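Local coordinates for protein aminotransferase class I and II (PDB 4EMY) that probably catalyses amino-group transfer as a homodimeric, pyridoxal 5'-phosphate-dependent aminotransferase of class I, at residues V39-D50 against R388-K398. Residues are numbered along the deposited sequence; the frame is centred on the assembly and turned at random.
Sequences VINAALGTLLDD and RVAICGVGEEK
Arg388 reaches across to Ala43, its guanidinium giving NH2 to Ala43 O at 3.0 Å, in the carbonyl plane, with the oxygen near the edge of the guanidinium. A bend at chi3 (71°) turns the otherwise extended arginine toward this oxygen, while NH1 bonds Asn190 OD1 and Phe358 adds a cation-pi contact. Lys398, extended beyond CG, slides past Ile40 in the opposite direction, and its NZ meets Val39 O at 3.1 Å almost head-on, with a weak second bond to Arg36 O. Between the backbones, Ala390 N donates to Ala42 O and Leu48 N to Cys392 O, so all four bonds across the contact end on backbone carbonyls.

The pairing of Arg388 with Asn190, a cofactor-binding residue, is consistent with the carboxylate-binding arginine of class I aminotransferases, and Gly45 lies near the bound PLP, which places the contact beside the active site. Inverse gamma turns centred on Gly45 and Ala390 bend the two chains, and 39-50 wraps round the turn leading from strand 386-389 toward helix 399-411.

Among apolar groups, Val394 CG1 lies against Ala42 CB at 3.4 Å and also faces the methyl CG2 of Ile40, while Cys392 CB meets Leu47 CD2 (3.6 Å). Two side chains are set against backbone carbonyls instead: Ala390 CB against that of Ala42, and Cys392 SG, placed by chi1 of 58° between its own backbone N and carbonyl carbon, facing Leu44 O.

Like charges approach at the outer end, where Asp50 OD2 and Glu397 OE1 are 3.3 Å apart, their carboxylate planes turned by 45°; Asp50 OD1 also forms a long, weak ion pair with Arg335.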
ATOM      1  N   VAL A  39      -0.238 -26.754  23.894  1.00 52.70           N
ATOM      2  CA  VAL A  39       0.684 -25.763  23.337  1.00 51.50           C
ATOM      3  C   VAL A  39       0.424 -24.350  23.868  1.00 50.54           C
ATOM      4  O   VAL A  39      -0.723 -23.975  24.121  1.00 50.55           O
ATOM      5  CB  VAL A  39       0.612 -25.741  21.794  1.00 50.84           C
ATOM      6  CG1 VAL A  39       1.831 -25.041  21.207  1.00 49.95           C
ATOM      7  CG2 VAL A  39       0.491 -27.154  21.233  1.00 51.78           C
ATOM      8  N   ILE A  40       1.495 -23.578  24.040  1.00 49.79           N
ATOM      9  CA  ILE A  40       1.388 -22.175  24.424  1.00 48.88           C
ATOM     10  C   ILE A  40       1.966 -21.296  23.304  1.00 47.81           C
ATOM     11  O   ILE A  40       3.176 -21.044  23.247  1.00 47.75           O
ATOM     12  CB  ILE A  40       2.056 -21.907  25.796  1.00 49.35           C
ATOM     13  CG1 ILE A  40       1.313 -22.671  26.897  1.00 50.27           C
ATOM     14  CG2 ILE A  40       2.077 -20.416  26.117  1.00 48.62           C
ATOM     15  CD1 ILE A  40       2.049 -22.752  28.217  1.00 51.02           C
ATOM     16  N   ASN A  41       1.086 -20.848  22.409  1.00 47.00           N
ATOM     17  CA  ASN A  41       1.477 -20.072  21.233  1.00 46.00           C
ATOM     18  C   ASN A  41       1.547 -18.571  21.521  1.00 45.26           C
ATOM     19  O   ASN A  41       0.552 -17.853  21.375  1.00 44.90           O
ATOM     20  CB  ASN A  41       0.508 -20.356  20.079  1.00 45.71           C
ATOM     21  CG  ASN A  41       0.946 -19.736  18.760  1.00 44.89           C
ATOM     22  OD1 ASN A  41       2.027 -19.148  18.634  1.00 44.44           O
ATOM     23  ND2 ASN A  41       0.093 -19.878  17.755  1.00 44.74           N
ATOM     24  N   ALA A  42       2.730 -18.109  21.916  1.00 45.05           N
ATOM     25  CA  ALA A  42       2.923 -16.732  22.343  1.00 44.53           C
ATOM     26  C   ALA A  42       3.889 -15.992  21.415  1.00 43.97           C
ATOM     27  O   ALA A  42       4.781 -15.270  21.868  1.00 43.90           O
ATOM     28  CB  ALA A  42       3.425 -16.712  23.774  1.00 45.09           C
ATOM     29  N   ALA A  43       3.681 -16.160  20.111  1.00 43.75           N
ATOM     30  CA  ALA A  43       4.634 -15.711  19.099  1.00 43.56           C
ATOM     31  C   ALA A  43       4.290 -14.369  18.444  1.00 43.04           C
ATOM     32  O   ALA A  43       5.083 -13.425  18.511  1.00 42.83           O
ATOM     33  CB  ALA A  43       4.817 -16.788  18.039  1.00 43.53           C
ATOM     34  N   LEU A  44       3.113 -14.287  17.822  1.00 43.08           N
ATOM     35  CA  LEU A  44       2.757 -13.130  16.990  1.00 42.63           C
ATOM     36  C   LEU A  44       1.721 -12.187  17.601  1.00 42.87           C
ATOM     37  O   LEU A  44       0.880 -12.591  18.404  1.00 43.31           O
ATOM     38  CB  LEU A  44       2.299 -13.580  15.598  1.00 42.20           C
ATOM     39  CG  LEU A  44       3.246 -14.419  14.734  1.00 42.22           C
ATOM     40  CD1 LEU A  44       2.605 -14.678  13.380  1.00 41.85           C
ATOM     41  CD2 LEU A  44       4.603 -13.759  14.566  1.00 41.91           C
ATOM     42  N   GLY A  45       1.794 -10.923  17.187  1.00 42.86           N
ATOM     43  CA  GLY A  45       0.937  -9.865  17.704  1.00 43.13           C
ATOM     44  C   GLY A  45      -0.448  -9.795  17.085  1.00 43.29           C
ATOM     45  O   GLY A  45      -0.760  -8.876  16.327  1.00 43.15           O
ATOM     46  N   THR A  46      -1.286 -10.764  17.413  1.00 43.81           N
ATOM     47  CA  THR A  46      -2.688 -10.690  17.036  1.00 43.93           C
ATOM     48  C   THR A  46      -3.525 -11.072  18.234  1.00 44.61           C
ATOM     49  O   THR A  46      -3.259 -12.081  18.883  1.00 45.23           O
ATOM     50  CB  THR A  46      -3.007 -11.599  15.843  1.00 43.83           C
ATOM     51  OG1 THR A  46      -2.130 -11.271  14.761  1.00 43.70           O
ATOM     52  CG2 THR A  46      -4.420 -11.382  15.383  1.00 43.98           C
ATOM     53  N   LEU A  47      -4.518 -10.248  18.542  1.00 44.72           N
ATOM     54  CA  LEU A  47      -5.415 -10.542  19.642  1.00 45.56           C
ATOM     55  C   LEU A  47      -6.249 -11.771  19.321  1.00 46.20           C
ATOM     56  O   LEU A  47      -7.081 -11.756  18.410  1.00 46.02           O
ATOM     57  CB  LEU A  47      -6.308  -9.344  19.972  1.00 45.54           C
ATOM     58  CG  LEU A  47      -5.687  -8.202  20.781  1.00 45.15           C
ATOM     59  CD1 LEU A  47      -6.625  -7.003  20.809  1.00 44.93           C
ATOM     60  CD2 LEU A  47      -5.315  -8.628  22.195  1.00 45.76           C
ATOM     61  N   LEU A  48      -5.974 -12.845  20.060  1.00 47.01           N
ATOM     62  CA  LEU A  48      -6.731 -14.080  19.963  1.00 47.86           C
ATOM     63  C   LEU A  48      -7.523 -14.241  21.244  1.00 49.18           C
ATOM     64  O   LEU A  48      -7.084 -13.792  22.306  1.00 49.47           O
ATOM     65  CB  LEU A  48      -5.798 -15.284  19.768  1.00 47.70           C
ATOM     66  CG  LEU A  48      -4.627 -15.208  18.774  1.00 46.63           C
ATOM     67  CD1 LEU A  48      -3.803 -16.485  18.801  1.00 46.81           C
ATOM     68  CD2 LEU A  48      -5.098 -14.912  17.359  1.00 46.06           C
ATOM     69  N   ASP A  49      -8.697 -14.862  21.144  1.00 50.35           N
ATOM     70  CA  ASP A  49      -9.494 -15.189  22.323  1.00 51.77           C
ATOM     71  C   ASP A  49      -8.918 -16.420  23.003  1.00 52.63           C
ATOM     72  O   ASP A  49      -7.948 -17.006  22.511  1.00 52.16           O
ATOM     73  CB  ASP A  49     -10.973 -15.397  21.968  1.00 52.70           C
ATOM     74  CG  ASP A  49     -11.200 -16.501  20.923  1.00 53.13           C
ATOM     75  OD1 ASP A  49     -12.280 -16.478  20.293  1.00 53.65           O
ATOM     76  OD2 ASP A  49     -10.332 -17.388  20.731  1.00 52.96           O
ATOM     77  N   ASP A  50      -9.525 -16.816  24.119  1.00 54.19           N
ATOM     78  CA  ASP A  50      -9.046 -17.949  24.912  1.00 55.35           C
ATOM     79  C   ASP A  50      -8.969 -19.271  24.136  1.00 55.77           C
ATOM     80  O   ASP A  50      -8.281 -20.194  24.563  1.00 56.48           O
ATOM     81  CB  ASP A  50      -9.887 -18.109  26.188  1.00 56.91           C
ATOM     82  CG  ASP A  50      -9.545 -17.063  27.257  1.00 57.32           C
ATOM     83  OD1 ASP A  50      -9.229 -15.910  26.893  1.00 56.99           O
ATOM     84  OD2 ASP A  50      -9.592 -17.391  28.467  1.00 58.24           O
ATOM     85  N   ARG A 388      10.395 -12.106  23.710  1.00 46.71           N
ATOM     86  CA  ARG A 388       9.147 -11.378  23.569  1.00 46.37           C
ATOM     87  C   ARG A 388       7.962 -12.334  23.674  1.00 46.46           C
ATOM     88  O   ARG A 388       7.816 -13.254  22.866  1.00 46.65           O
ATOM     89  CB  ARG A 388       9.112 -10.617  22.249  1.00 46.28           C
ATOM     90  CG  ARG A 388       7.998  -9.593  22.178  1.00 46.14           C
ATOM     91  CD  ARG A 388       7.831  -9.054  20.774  1.00 46.25           C
ATOM     92  NE  ARG A 388       7.265 -10.043  19.865  1.00 46.50           N
ATOM     93  CZ  ARG A 388       6.875  -9.779  18.623  1.00 46.70           C
ATOM     94  NH1 ARG A 388       6.977  -8.552  18.136  1.00 46.75           N
ATOM     95  NH2 ARG A 388       6.370 -10.741  17.870  1.00 47.05           N
ATOM     96  N   VAL A 389       7.122 -12.097  24.675  1.00 46.50           N
ATOM     97  CA  VAL A 389       5.980 -12.955  24.966  1.00 46.82           C
ATOM     98  C   VAL A 389       4.722 -12.272  24.461  1.00 46.97           C
ATOM     99  O   VAL A 389       4.313 -11.242  25.003  1.00 47.10           O
ATOM    100  CB  VAL A 389       5.859 -13.223  26.483  1.00 47.14           C
ATOM    101  CG1 VAL A 389       4.720 -14.185  26.773  1.00 47.67           C
ATOM    102  CG2 VAL A 389       7.166 -13.772  27.029  1.00 47.15           C
ATOM    103  N   ALA A 390       4.117 -12.837  23.419  1.00 47.16           N
ATOM    104  CA  ALA A 390       2.936 -12.236  22.809  1.00 47.54           C
ATOM    105  C   ALA A 390       1.718 -12.503  23.666  1.00 48.27           C
ATOM    106  O   ALA A 390       0.884 -13.361  23.364  1.00 48.94           O
ATOM    107  CB  ALA A 390       2.732 -12.744  21.391  1.00 47.84           C
ATOM    108  N   ILE A 391       1.619 -11.742  24.744  1.00 48.41           N
ATOM    109  CA  ILE A 391       0.593 -11.961  25.740  1.00 49.38           C
ATOM    110  C   ILE A 391      -0.826 -11.800  25.170  1.00 50.29           C
ATOM    111  O   ILE A 391      -1.798 -12.251  25.767  1.00 51.36           O
ATOM    112  CB  ILE A 391       0.859 -11.081  26.979  1.00 49.58           C
ATOM    113  CG1 ILE A 391       0.304 -11.755  28.223  1.00 50.58           C
ATOM    114  CG2 ILE A 391       0.342  -9.657  26.805  1.00 49.89           C
ATOM    115  CD1 ILE A 391       0.809 -11.135  29.503  1.00 50.96           C
ATOM    116  N   CYS A 392      -0.920 -11.182  23.997  1.00 50.09           N
ATOM    117  CA  CYS A 392      -2.178 -11.011  23.274  1.00 51.02           C
ATOM    118  C   CYS A 392      -2.711 -12.324  22.707  1.00 51.46           C
ATOM    119  O   CYS A 392      -3.904 -12.452  22.437  1.00 52.60           O
ATOM    120  CB  CYS A 392      -1.964 -10.035  22.123  1.00 50.77           C
ATOM    121  SG  CYS A 392      -0.670 -10.571  20.987  1.00 49.82           S
ATOM    122  N   GLY A 393      -1.823 -13.293  22.515  1.00 50.70           N
ATOM    123  CA  GLY A 393      -2.207 -14.572  21.926  1.00 51.18           C
ATOM    124  C   GLY A 393      -2.657 -15.640  22.911  1.00 51.87           C
ATOM    125  O   GLY A 393      -3.501 -16.476  22.581  1.00 52.79           O
ATOM    126  N   VAL A 394      -2.093 -15.622  24.119  1.00 51.54           N
ATOM    127  CA  VAL A 394      -2.327 -16.697  25.080  1.00 52.22           C
ATOM    128  C   VAL A 394      -3.353 -16.301  26.143  1.00 53.38           C
ATOM    129  O   VAL A 394      -3.402 -15.148  26.574  1.00 53.32           O
ATOM    130  CB  VAL A 394      -1.009 -17.243  25.692  1.00 51.43           C
ATOM    131  CG1 VAL A 394       0.149 -17.005  24.741  1.00 50.39           C
ATOM    132  CG2 VAL A 394      -0.694 -16.608  27.031  1.00 51.40           C
ATOM    133  N   GLY A 395      -4.176 -17.271  26.538  1.00 54.64           N
ATOM    134  CA  GLY A 395      -5.262 -17.048  27.487  1.00 56.19           C
ATOM    135  C   GLY A 395      -4.812 -17.024  28.935  1.00 56.37           C
ATOM    136  O   GLY A 395      -3.867 -17.718  29.320  1.00 55.70           O
ATOM    137  N   GLU A 396      -5.515 -16.221  29.729  1.00 57.51           N
ATOM    138  CA  GLU A 396      -5.251 -16.017  31.156  1.00 58.09           C
ATOM    139  C   GLU A 396      -4.763 -17.267  31.907  1.00 58.29           C
ATOM    140  O   GLU A 396      -3.702 -17.239  32.528  1.00 57.52           O
ATOM    141  CB  GLU A 396      -6.513 -15.443  31.816  1.00 60.15           C
ATOM    142  CG  GLU A 396      -6.287 -14.677  33.108  1.00 60.79           C
ATOM    143  CD  GLU A 396      -7.354 -13.624  33.353  1.00 62.49           C
ATOM    144  OE1 GLU A 396      -7.250 -12.525  32.769  1.00 61.86           O
ATOM    145  OE2 GLU A 396      -8.291 -13.890  34.134  1.00 64.66           O
ATOM    146  N   GLU A 397      -5.526 -18.358  31.832  1.00 59.50           N
ATOM    147  CA  GLU A 397      -5.242 -19.567  32.618  1.00 60.14           C
ATOM    148  C   GLU A 397      -3.907 -20.261  32.285  1.00 58.55           C
ATOM    149  O   GLU A 397      -3.371 -21.004  33.105  1.00 58.84           O
ATOM    150  CB  GLU A 397      -6.422 -20.558  32.572  1.00 62.06           C
ATOM    151  CG  GLU A 397      -6.614 -21.298  31.253  1.00 61.82           C
ATOM    152  CD  GLU A 397      -7.551 -20.591  30.271  1.00 62.34           C
ATOM    153  OE1 GLU A 397      -7.470 -19.344  30.099  1.00 61.66           O
ATOM    154  OE2 GLU A 397      -8.373 -21.307  29.646  1.00 63.49           O
ATOM    155  N   LYS A 398      -3.368 -20.002  31.098  1.00 57.05           N
ATOM    156  CA  LYS A 398      -2.089 -20.587  30.700  1.00 55.80           C
ATOM    157  C   LYS A 398      -0.869 -19.758  31.108  1.00 54.60           C
ATOM    158  O   LYS A 398       0.247 -20.276  31.123  1.00 54.00           O
ATOM    159  CB  LYS A 398      -2.048 -20.834  29.195  1.00 55.11           C
ATOM    160  CG  LYS A 398      -2.837 -22.042  28.726  1.00 56.26           C
ATOM    161  CD  LYS A 398      -2.571 -22.270  27.247  1.00 55.66           C
ATOM    162  CE  LYS A 398      -3.592 -23.200  26.613  1.00 56.98           C
ATOM    163  NZ  LYS A 398      -3.494 -23.134  25.127  1.00 56.47           N
TER